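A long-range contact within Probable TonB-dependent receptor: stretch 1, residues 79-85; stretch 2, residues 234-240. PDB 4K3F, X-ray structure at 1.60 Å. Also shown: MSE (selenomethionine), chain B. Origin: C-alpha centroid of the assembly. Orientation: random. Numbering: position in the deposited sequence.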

ATOM      1  N   GLY A  79     -10.597  -3.734   6.958  1.00 14.02           N
ATOM      2  CA  GLY A  79      -9.645  -4.107   5.953  1.00 14.06           C
ATOM      3  C   GLY A  79     -10.346  -4.401   4.650  1.00 19.31           C
ATOM      4  O   GLY A  79     -11.477  -4.880   4.623  1.00 21.37           O
ATOM      5  N   VAL A  80      -9.696  -4.084   3.553  1.00 13.95           N
ATOM      6  CA  VAL A  80     -10.300  -4.214   2.268  1.00 13.48           C
ATOM      7  C   VAL A  80      -9.558  -5.146   1.330  1.00 14.15           C
ATOM      8  O   VAL A  80     -10.173  -6.049   0.784  1.00 17.83           O
ATOM      9  N   HIS A  81      -8.264  -4.899   1.101  1.00 12.46           N
ATOM     10  CA  HIS A  81      -7.506  -5.633   0.115  1.00 15.55           C
ATOM     11  C   HIS A  81      -6.037  -5.647   0.443  1.00 15.75           C
ATOM     12  O   HIS A  81      -5.574  -4.883   1.300  1.00 15.03           O
ATOM     13  N   ILE A  82      -5.322  -6.527  -0.241  1.00 14.44           N
ATOM     14  CA  ILE A  82      -3.861  -6.601  -0.107  1.00 14.81           C
ATOM     15  C   ILE A  82      -3.286  -6.317  -1.477  1.00 16.06           C
ATOM     16  O   ILE A  82      -3.888  -6.691  -2.504  1.00 17.49           O
ATOM     17  N   GLU A  83      -2.129  -5.669  -1.510  1.00 16.33           N
ATOM     18  CA  GLU A  83      -1.404  -5.353  -2.760  1.00 16.82           C
ATOM     19  C   GLU A  83      -0.026  -5.966  -2.670  1.00 16.86           C
ATOM     20  O   GLU A  83       0.914  -5.292  -2.284  1.00 18.01           O
ATOM     21  N   PRO A  84       0.114  -7.253  -3.009  1.00 15.11           N
ATOM     22  CA  PRO A  84       1.439  -7.863  -2.854  1.00 14.34           C
ATOM     23  C   PRO A  84       2.538  -7.061  -3.549  1.00 16.86           C
ATOM     24  O   PRO A  84       2.431  -6.721  -4.737  1.00 17.52           O
ATOM     25  N   LEU A  85       3.570  -6.728  -2.795  1.00 14.26           N
ATOM     26  CA  LEU A  85       4.633  -5.840  -3.293  1.00 15.38           C
ATOM     27  C   LEU A  85       5.588  -6.622  -4.181  1.00 17.91           C
ATOM     28  O   LEU A  85       6.061  -7.710  -3.791  1.00 17.18           O
ATOM     29  N   GLY A 234      -5.554 -10.205  -9.949  1.00 22.70           N
ATOM     30  CA  GLY A 234      -4.638 -10.795  -8.984  1.00 22.76           C
ATOM     31  C   GLY A 234      -3.607  -9.820  -8.424  1.00 21.00           C
ATOM     32  O   GLY A 234      -2.935 -10.135  -7.444  1.00 23.65           O
ATOM     33  N   ALA A 235      -3.462  -8.631  -9.014  1.00 19.29           N
ATOM     34  CA  ALA A 235      -2.517  -7.640  -8.459  1.00 19.62           C
ATOM     35  C   ALA A 235      -3.005  -7.031  -7.151  1.00 19.18           C
ATOM     36  O   ALA A 235      -2.187  -6.522  -6.318  1.00 17.90           O
ATOM     37  N   VAL A 236      -4.329  -7.054  -6.973  1.00 17.74           N
ATOM     38  CA  VAL A 236      -5.010  -6.557  -5.785  1.00 17.05           C
ATOM     39  C   VAL A 236      -5.913  -7.695  -5.335  1.00 17.20           C
ATOM     40  O   VAL A 236      -6.695  -8.224  -6.143  1.00 19.44           O
ATOM     41  N   VAL A 237      -5.700  -8.148  -4.104  1.00 18.42           N
ATOM     42  CA  VAL A 237      -6.365  -9.319  -3.574  1.00 16.98           C
ATOM     43  C   VAL A 237      -7.378  -8.899  -2.514  1.00 16.54           C
ATOM     44  O   VAL A 237      -7.009  -8.218  -1.533  1.00 16.64           O
ATOM     45  N   PRO A 238      -8.662  -9.264  -2.667  1.00 17.23           N
ATOM     46  CA  PRO A 238      -9.594  -8.985  -1.613  1.00 18.53           C
ATOM     47  C   PRO A 238      -9.186  -9.622  -0.267  1.00 18.20           C
ATOM     48  O   PRO A 238      -8.694 -10.766  -0.232  1.00 18.20           O
ATOM     49  N   ALA A 239      -9.428  -8.903   0.824  1.00 19.14           N
ATOM     50  CA  ALA A 239      -9.006  -9.312   2.150  1.00 17.80           C
ATOM     51  C   ALA A 239     -10.227  -9.699   2.983  1.00 23.15           C
ATOM     52  O   ALA A 239     -10.295  -9.415   4.168  1.00 27.49           O
ATOM     53  N   PHE A 240     -11.208 -10.291   2.318  1.00 21.06           N
ATOM     54  CA  PHE A 240     -12.455 -10.668   2.969  1.00 24.42           C
ATOM     55  C   PHE A 240     -13.101 -11.779   2.134  1.00 29.87           C
ATOM     56  O   PHE A 240     -12.597 -12.155   1.052  1.00 25.14           O
ATOM     57  OXT PHE A 240     -14.152 -12.295   2.535  1.00 30.81           O
TER

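The apolar centre of this antiparallel pairing is built by Ile 82 and Val 237, a hydrogen-bonded pair whose side chains rise from the same face of the sheet. The end of Ile 82 (chi1 m, chi2 off-rotamer at 114°) comes nearer to the other stretch than its CA-to-CB bond would suggest, so that CD1 lies 4.4 Å from CG1 of Val 237 (chi1 t) and 3.8 Å from CB of Ala 239, whose CA-to-CB bond points toward stretch 1. On the same valine, CG2 meets the ring of Pro 84 (C-gamma exo), 4.2 Å from its CD. Beneath these side chains the backbone closes a tight pair of hydrogen bonds: Ile 82 N to Val 237 O, 2.7 Å, and Val 237 N to Ile 82 O, 2.8 Å. A third, from Ala 239 N to Val 80 O (2.9 Å), holds the neighbouring register, where His 81 and Pro 238 pair without hydrogen bonds and their side chains diverge. The CA-to-CB bonds of Pro 238 and Val 80 (t) point away, and Val 80 meets the other stretch through its carbonyl; Val 80 O also lies at the edge of the Phe 240 ring (chi1 p), 3.4 Å from CD2. His 81 (chi1 p) leaves sideways and lays its ring obliquely against Val 236 (t), CD2 to CG1 3.4 Å. Here the packing turns polar: His 81 NE2 donates to Glu 83 OE2 at 2.8 Å, bracing the extended glutamate (chi1 m, chi2 t), while its other carboxylate oxygen, OE1, accepts a 2.6 Å hydrogen bond from N of the bound selenomethionine. Glu 83 thus links the contact to the ligand, its CG still 4.4 Å from CG2 of Val 236. Near Pro 84, one water bridges the stretches, donating to Pro 84 O and Ala 235 O, each 2.8 Å from the water O.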

ATOM      1  CB  VAL A  80     -10.528  -2.852   1.602  1.00 14.33           C
ATOM      2  CG1 VAL A  80     -11.279  -3.051   0.290  1.00 14.72           C
ATOM      3  CG2 VAL A  80     -11.338  -1.915   2.488  1.00 17.37           C
ATOM      4  CB  HIS A  81      -7.700  -5.043  -1.294  1.00 14.96           C
ATOM      5  CG  HIS A  81      -7.058  -3.707  -1.484  1.00 15.14           C
ATOM      6  ND1 HIS A  81      -7.720  -2.509  -1.351  1.00 15.21           N
ATOM      7  CD2 HIS A  81      -5.781  -3.386  -1.802  1.00 15.47           C
ATOM      8  CE1 HIS A  81      -6.884  -1.516  -1.579  1.00 15.58           C
ATOM      9  NE2 HIS A  81      -5.699  -2.024  -1.851  1.00 17.27           N
ATOM     10  CB  ILE A  82      -3.381  -8.006   0.388  1.00 17.22           C
ATOM     11  CG1 ILE A  82      -4.107  -8.402   1.676  1.00 21.73           C
ATOM     12  CG2 ILE A  82      -1.892  -8.025   0.661  1.00 18.27           C
ATOM     13  CD1 ILE A  82      -5.008  -9.600   1.483  1.00 26.79           C
ATOM     14  CB  GLU A  83      -1.217  -3.834  -2.914  1.00 19.98           C
ATOM     15  CG  GLU A  83      -2.485  -3.067  -3.098  1.00 18.51           C
ATOM     16  CD  GLU A  83      -2.310  -1.547  -3.058  1.00 16.23           C
ATOM     17  OE1 GLU A  83      -1.172  -0.988  -3.201  1.00 18.78           O
ATOM     18  OE2 GLU A  83      -3.332  -0.915  -2.860  1.00 16.69           O
ATOM     19  CB  PRO A  84       1.253  -9.244  -3.455  1.00 17.52           C
ATOM     20  CG  PRO A  84      -0.178  -9.541  -3.164  1.00 16.16           C
ATOM     21  CD  PRO A  84      -0.902  -8.220  -3.389  1.00 18.03           C
ATOM     22  CB  LEU A  85       5.379  -5.256  -2.112  1.00 18.19           C
ATOM     23  CG  LEU A  85       6.339  -4.157  -2.577  1.00 20.05           C
ATOM     24  CD1 LEU A  85       6.064  -2.898  -1.820  1.00 26.07           C
ATOM     25  CD2 LEU A  85       7.713  -4.690  -2.381  1.00 23.44           C
ATOM     26  CB  ALA A 235      -2.282  -6.546  -9.479  1.00 21.58           C
ATOM     27  CB  VAL A 236      -5.804  -5.274  -6.069  1.00 17.42           C
ATOM     28  CG1 VAL A 236      -6.501  -4.763  -4.820  1.00 17.85           C
ATOM     29  CG2 VAL A 236      -4.872  -4.225  -6.651  1.00 18.44           C
ATOM     30  CB  VAL A 237      -5.320 -10.256  -2.954  1.00 20.02           C
ATOM     31  CG1 VAL A 237      -5.979 -11.483  -2.342  1.00 23.92           C
ATOM     32  CG2 VAL A 237      -4.266 -10.651  -3.974  1.00 24.70           C
ATOM     33  CB  PRO A 238     -10.892  -9.610  -2.105  1.00 19.64           C
ATOM     34  CG  PRO A 238     -10.729  -9.827  -3.572  1.00 21.02           C
ATOM     35  CD  PRO A 238      -9.270  -9.997  -3.804  1.00 20.34           C
ATOM     36  CB  ALA A 239      -8.247  -8.178   2.814  1.00 22.81           C
ATOM     37  CB  PHE A 240     -13.378  -9.429   3.172  1.00 22.08           C
ATOM     38  CG  PHE A 240     -13.784  -8.755   1.894  1.00 21.69           C
ATOM     39  CD1 PHE A 240     -14.902  -9.187   1.184  1.00 21.45           C
ATOM     40  CD2 PHE A 240     -13.017  -7.753   1.355  1.00 20.83           C
ATOM     41  CE1 PHE A 240     -15.257  -8.590  -0.010  1.00 20.39           C
ATOM     42  CE2 PHE A 240     -13.365  -7.139   0.158  1.00 20.95           C
ATOM     43  CZ  PHE A 240     -14.493  -7.557  -0.521  1.00 20.60           C
TER
HETATM   44  N   MSE B 300      -1.294   0.682  -1.197  1.00 14.67           N
HETATM   45  CA  MSE B 300       0.041   0.671  -0.534  1.00 13.58           C
HETATM   46  C   MSE B 300       0.426  -0.792  -0.344  1.00 14.50           C
HETATM   47  O   MSE B 300      -0.418  -1.598   0.062  1.00 13.83           O
HETATM   48  OXT MSE B 300       1.580  -1.167  -0.581  1.00 14.71           O
HETATM   49  CB  MSE B 300       0.019   1.409   0.815  1.00 16.67           C
HETATM   50  CG  MSE B 300       1.372   1.435   1.484  1.00 12.65           C
HETATM   51 SE   MSE B 300       1.233   2.230   3.275  1.00 12.99          SE
HETATM   52  CE  MSE B 300       0.837   4.016   2.802  1.00 12.19           C
HETATM   53  O   HOH W   1       0.468  -7.264  -6.609  1.00 26.26           O